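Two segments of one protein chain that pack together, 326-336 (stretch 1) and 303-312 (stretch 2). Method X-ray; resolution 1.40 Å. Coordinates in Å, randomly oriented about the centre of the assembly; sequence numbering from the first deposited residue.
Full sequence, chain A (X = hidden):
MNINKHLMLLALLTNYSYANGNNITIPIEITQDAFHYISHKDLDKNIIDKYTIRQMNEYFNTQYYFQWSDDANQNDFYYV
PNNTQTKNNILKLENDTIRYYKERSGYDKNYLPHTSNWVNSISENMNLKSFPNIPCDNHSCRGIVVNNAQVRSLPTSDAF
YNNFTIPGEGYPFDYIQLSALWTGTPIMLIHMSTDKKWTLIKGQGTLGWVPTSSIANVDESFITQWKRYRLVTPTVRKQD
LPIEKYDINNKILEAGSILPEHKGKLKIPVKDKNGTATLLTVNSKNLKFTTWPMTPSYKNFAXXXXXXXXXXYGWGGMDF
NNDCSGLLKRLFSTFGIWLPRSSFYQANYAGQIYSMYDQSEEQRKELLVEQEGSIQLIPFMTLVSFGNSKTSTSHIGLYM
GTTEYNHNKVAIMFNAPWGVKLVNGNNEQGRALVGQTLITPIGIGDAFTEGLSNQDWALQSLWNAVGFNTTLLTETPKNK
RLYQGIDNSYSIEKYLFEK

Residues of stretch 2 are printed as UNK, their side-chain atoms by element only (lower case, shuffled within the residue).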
# COMPACT_ATOMS: atom_id res chain seq x y z
N GLY A 326 -1.97 -1.59 -0.64
CA GLY A 326 -1.14 -0.86 0.31
C GLY A 326 -1.25 -1.45 1.71
O GLY A 326 -0.27 -1.47 2.46
N LEU A 327 -2.45 -1.92 2.08
CA LEU A 327 -2.61 -2.56 3.39
C LEU A 327 -1.65 -3.74 3.53
O LEU A 327 -0.97 -3.91 4.57
CB LEU A 327 -4.04 -3.08 3.51
CG LEU A 327 -4.31 -4.01 4.70
CD1 LEU A 327 -4.23 -3.21 6.06
CD2 LEU A 327 -5.67 -4.73 4.56
N LEU A 328 -1.61 -4.60 2.50
CA LEU A 328 -0.78 -5.80 2.59
C LEU A 328 0.71 -5.46 2.58
O LEU A 328 1.48 -6.02 3.36
CB LEU A 328 -1.12 -6.78 1.44
CG LEU A 328 -2.62 -7.09 1.36
CD1 LEU A 328 -2.86 -8.12 0.21
CD2 LEU A 328 -3.19 -7.61 2.69
N LYS A 329 1.12 -4.54 1.69
CA LYS A 329 2.51 -4.10 1.70
C LYS A 329 2.91 -3.58 3.08
O LYS A 329 3.99 -3.89 3.60
CB LYS A 329 2.68 -3.03 0.61
CG LYS A 329 4.10 -2.43 0.56
CD LYS A 329 4.25 -1.45 -0.58
CE LYS A 329 5.55 -0.68 -0.55
NZ LYS A 329 6.74 -1.61 -0.70
N ARG A 330 2.00 -2.83 3.73
CA ARG A 330 2.33 -2.22 5.01
C ARG A 330 2.45 -3.29 6.09
O ARG A 330 3.40 -3.30 6.87
CB ARG A 330 1.23 -1.20 5.32
CG ARG A 330 1.52 -0.37 6.57
CD ARG A 330 0.37 0.64 6.76
NE ARG A 330 0.70 1.51 7.88
CZ ARG A 330 -0.12 2.41 8.37
NH1 ARG A 330 -1.34 2.57 7.82
NH2 ARG A 330 0.29 3.15 9.42
N LEU A 331 1.45 -4.20 6.17
CA LEU A 331 1.50 -5.25 7.18
C LEU A 331 2.83 -6.01 7.07
O LEU A 331 3.53 -6.25 8.06
CB LEU A 331 0.33 -6.22 7.00
CG LEU A 331 0.41 -7.55 7.80
CD1 LEU A 331 0.23 -7.23 9.27
CD2 LEU A 331 -0.61 -8.58 7.31
N PHE A 332 3.19 -6.43 5.85
CA PHE A 332 4.36 -7.28 5.70
C PHE A 332 5.65 -6.53 5.99
O PHE A 332 6.63 -7.16 6.43
CB PHE A 332 4.35 -7.96 4.32
CG PHE A 332 3.45 -9.17 4.28
CD1 PHE A 332 3.87 -10.37 4.84
CD2 PHE A 332 2.15 -9.08 3.75
CE1 PHE A 332 3.04 -11.52 4.84
CE2 PHE A 332 1.31 -10.22 3.75
CZ PHE A 332 1.77 -11.44 4.30
N SER A 333 5.66 -5.20 5.76
CA SER A 333 6.88 -4.42 5.99
C SER A 333 7.32 -4.50 7.45
O SER A 333 8.52 -4.50 7.73
CB SER A 333 6.72 -2.96 5.54
OG SER A 333 5.82 -2.23 6.39
N THR A 334 6.36 -4.56 8.38
CA THR A 334 6.67 -4.66 9.81
C THR A 334 7.52 -5.90 10.13
O THR A 334 8.31 -5.90 11.08
CB THR A 334 5.34 -4.76 10.55
OG1 THR A 334 4.66 -3.52 10.34
CG2 THR A 334 5.48 -5.00 12.05
N PHE A 335 7.37 -6.94 9.31
CA PHE A 335 8.06 -8.21 9.45
C PHE A 335 9.29 -8.31 8.53
O PHE A 335 9.89 -9.40 8.44
CB PHE A 335 7.07 -9.34 9.17
CG PHE A 335 5.93 -9.35 10.15
CD1 PHE A 335 6.10 -9.94 11.41
CD2 PHE A 335 4.72 -8.74 9.83
CE1 PHE A 335 5.07 -9.92 12.34
CE2 PHE A 335 3.67 -8.73 10.76
CZ PHE A 335 3.87 -9.29 12.03
N GLY A 336 9.63 -7.23 7.81
CA GLY A 336 10.73 -7.33 6.87
C GLY A 336 10.45 -8.22 5.67
O GLY A 336 11.36 -8.90 5.19
N UNK A 303 -1.81 -9.73 16.13
CA UNK A 303 -1.88 -8.40 16.74
C UNK A 303 -1.86 -7.31 15.68
O UNK A 303 -2.60 -6.33 15.76
c UNK A 303 -1.41 -10.07 20.71
c UNK A 303 0.36 -9.71 19.47
c UNK A 303 -0.68 -9.05 18.90
n UNK A 303 -0.12 -10.34 20.59
c UNK A 303 -0.72 -8.16 17.69
n UNK A 303 -1.78 -9.28 19.70
N UNK A 304 -0.98 -7.46 14.69
CA UNK A 304 -0.87 -6.41 13.68
C UNK A 304 -2.11 -6.35 12.81
O UNK A 304 -2.62 -5.25 12.53
c UNK A 304 1.73 -5.03 14.18
o UNK A 304 1.73 -4.07 13.40
c UNK A 304 1.63 -6.45 13.66
c UNK A 304 0.38 -6.65 12.84
n UNK A 304 1.75 -4.88 15.52
N UNK A 305 -2.62 -7.51 12.38
CA UNK A 305 -3.90 -7.54 11.66
C UNK A 305 -4.99 -6.83 12.45
O UNK A 305 -5.71 -5.97 11.93
c UNK A 305 -5.77 -9.11 11.02
c UNK A 305 -4.28 -8.99 11.32
c UNK A 305 -3.53 -10.96 9.91
c UNK A 305 -3.43 -9.48 10.13
N UNK A 306 -5.08 -7.17 13.74
CA UNK A 306 -6.14 -6.57 14.55
C UNK A 306 -6.01 -5.06 14.62
O UNK A 306 -7.03 -4.35 14.74
n UNK A 306 -6.70 -9.26 17.16
c UNK A 306 -6.77 -8.57 16.00
o UNK A 306 -7.32 -9.02 14.98
c UNK A 306 -6.10 -7.19 15.95
N UNK A 307 -4.78 -4.53 14.61
CA UNK A 307 -4.59 -3.08 14.68
C UNK A 307 -5.07 -2.35 13.43
O UNK A 307 -5.31 -1.13 13.49
c UNK A 307 -3.12 -2.72 14.90
o UNK A 307 -3.43 -3.27 17.24
c UNK A 307 -2.64 -3.05 16.30
n UNK A 307 -1.34 -3.08 16.47
N UNK A 308 -5.18 -3.05 12.29
CA UNK A 308 -5.64 -2.40 11.06
C UNK A 308 -7.14 -2.49 10.85
O UNK A 308 -7.69 -1.70 10.06
c UNK A 308 -2.51 -3.68 9.91
c UNK A 308 -1.70 -1.05 9.46
c UNK A 308 -3.47 -2.67 9.74
c UNK A 308 -4.95 -3.00 9.80
c UNK A 308 -3.05 -1.36 9.48
c UNK A 308 -1.13 -3.37 9.88
o UNK A 308 0.60 -1.75 9.64
c UNK A 308 -0.75 -2.07 9.65
N UNK A 309 -7.80 -3.46 11.50
CA UNK A 309 -9.23 -3.65 11.27
C UNK A 309 -9.97 -2.38 11.63
O UNK A 309 -9.72 -1.76 12.68
c UNK A 309 -9.48 -7.44 12.37
c UNK A 309 -11.29 -4.86 12.07
c UNK A 309 -9.75 -4.85 12.07
c UNK A 309 -9.13 -6.17 11.55
N UNK A 310 -10.86 -1.97 10.75
CA UNK A 310 -11.61 -0.75 10.90
C UNK A 310 -10.97 0.49 10.29
O UNK A 310 -11.63 1.55 10.23
N UNK A 311 -9.71 0.40 9.80
CA UNK A 311 -9.14 1.55 9.09
C UNK A 311 -9.95 1.83 7.83
O UNK A 311 -10.23 0.90 7.06
s UNK A 311 -5.30 1.94 7.46
c UNK A 311 -5.32 0.27 6.77
c UNK A 311 -7.07 2.22 7.81
c UNK A 311 -7.73 1.16 8.70
N UNK A 312 -10.39 3.06 7.60
CA UNK A 312 -11.14 3.35 6.37
C UNK A 312 -10.32 2.98 5.13
O UNK A 312 -9.09 3.03 5.13
c UNK A 312 -10.20 4.26 8.45
c UNK A 312 -11.21 5.23 7.88
c UNK A 312 -11.37 4.87 6.42
O HOH W 1 1.93 -3.79 10.60

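Position 303 carries one carbon and then a five-membered ring of three carbons and two nitrogens, an imidazole. The ring touches nothing on stretch 1 and lies exposed at the surface, where a polar ring is readily accommodated; this is His303.

Position 304 has three carbons in a row, the third bearing one oxygen and one nitrogen. CB points toward the other helix and sits 3.6 Å from Leu331 CD1. A carboxamide on a chain of this length is glutamine, Gln304. Its aliphatic part serves as a packing surface, with CG 4.0 Å from Phe335 CZ, while OE1 accepts a hydrogen bond from water 1 (2.8 Å between Gln304 OE1 and the water O). NE2 is satisfied elsewhere in the structure.

At position 305 four carbons fork at the first, and one arm is two carbons long. Although the CA-to-CB bond runs sideways, one of the carbons comes within 4.1 Å of Leu331 CD2, an apolar contact suited to a branched hydrocarbon. This is Ile305, and the carbon is CG1.

Positions 306 and 307 each show two carbons, the second holding one oxygen and one nitrogen. Both are out of reach of stretch 1 and partly exposed, so their polar ends need not be buried in this contact. These short carboxamides are Asn306 and Asn307.

Position 308 shows one carbon, then a six-carbon ring bearing an oxygen, a phenol. A ring carbon lies 3.8 Å from Leu327 CD1, and the oxygen is 3.5 Å from Arg330 CG. This is Tyr308; the two atoms are CG and OH. More of its surface is covered by the other stretch than that of any other residue here. Leu331 CD1 approaches the ring edge, 4.1 Å from Tyr308 CE2, and CE1 lies over one face of the Arg330 guanidinium. The hydroxyl gives an otherwise apolar ring a polar end, hydrogen-bonded to water 1 at 2.6 Å from Tyr308 OH to the water O.

Position 309 again has four carbons forked at the first, with one two-carbon arm. Its CB points away from stretch 1, so the side chain puts no demand on this contact; it is Ile309.

Position 310 has no side-chain atoms and is Gly310. It lies in the type II turn from Tyr308 to position 311, and its phi of 90° and psi of -8° would jam a CB against the preceding carbonyl oxygen.

Position 311 is an unbranched run of two carbons, a sulfur and a carbon. CB points toward stretch 1, and the flexible thioether places its terminal carbon 3.7 Å from Leu327 CD1. This is Met311, and that carbon is CE.

Position 312 has three carbons closing a ring onto the backbone nitrogen, exposed and clear of stretch 1. It is Pro312, whose ring fits the phi of -57°.

The helices run roughly antiparallel, at 143°, with axes 10.6 Å apart at closest approach. No direct hydrogen bond joins the stretches. Leu327 and Leu331, one helical turn apart, pack against Tyr308, with Met311 and Ile305 extending the apolar contact. Water 1 adds a polar link, bonding Gln304 OE1, Tyr308 OH and Thr334 OG1, the last at 2.8 Å from the water O.

Stretch 2, residues 303-312: HQINNYIGMP
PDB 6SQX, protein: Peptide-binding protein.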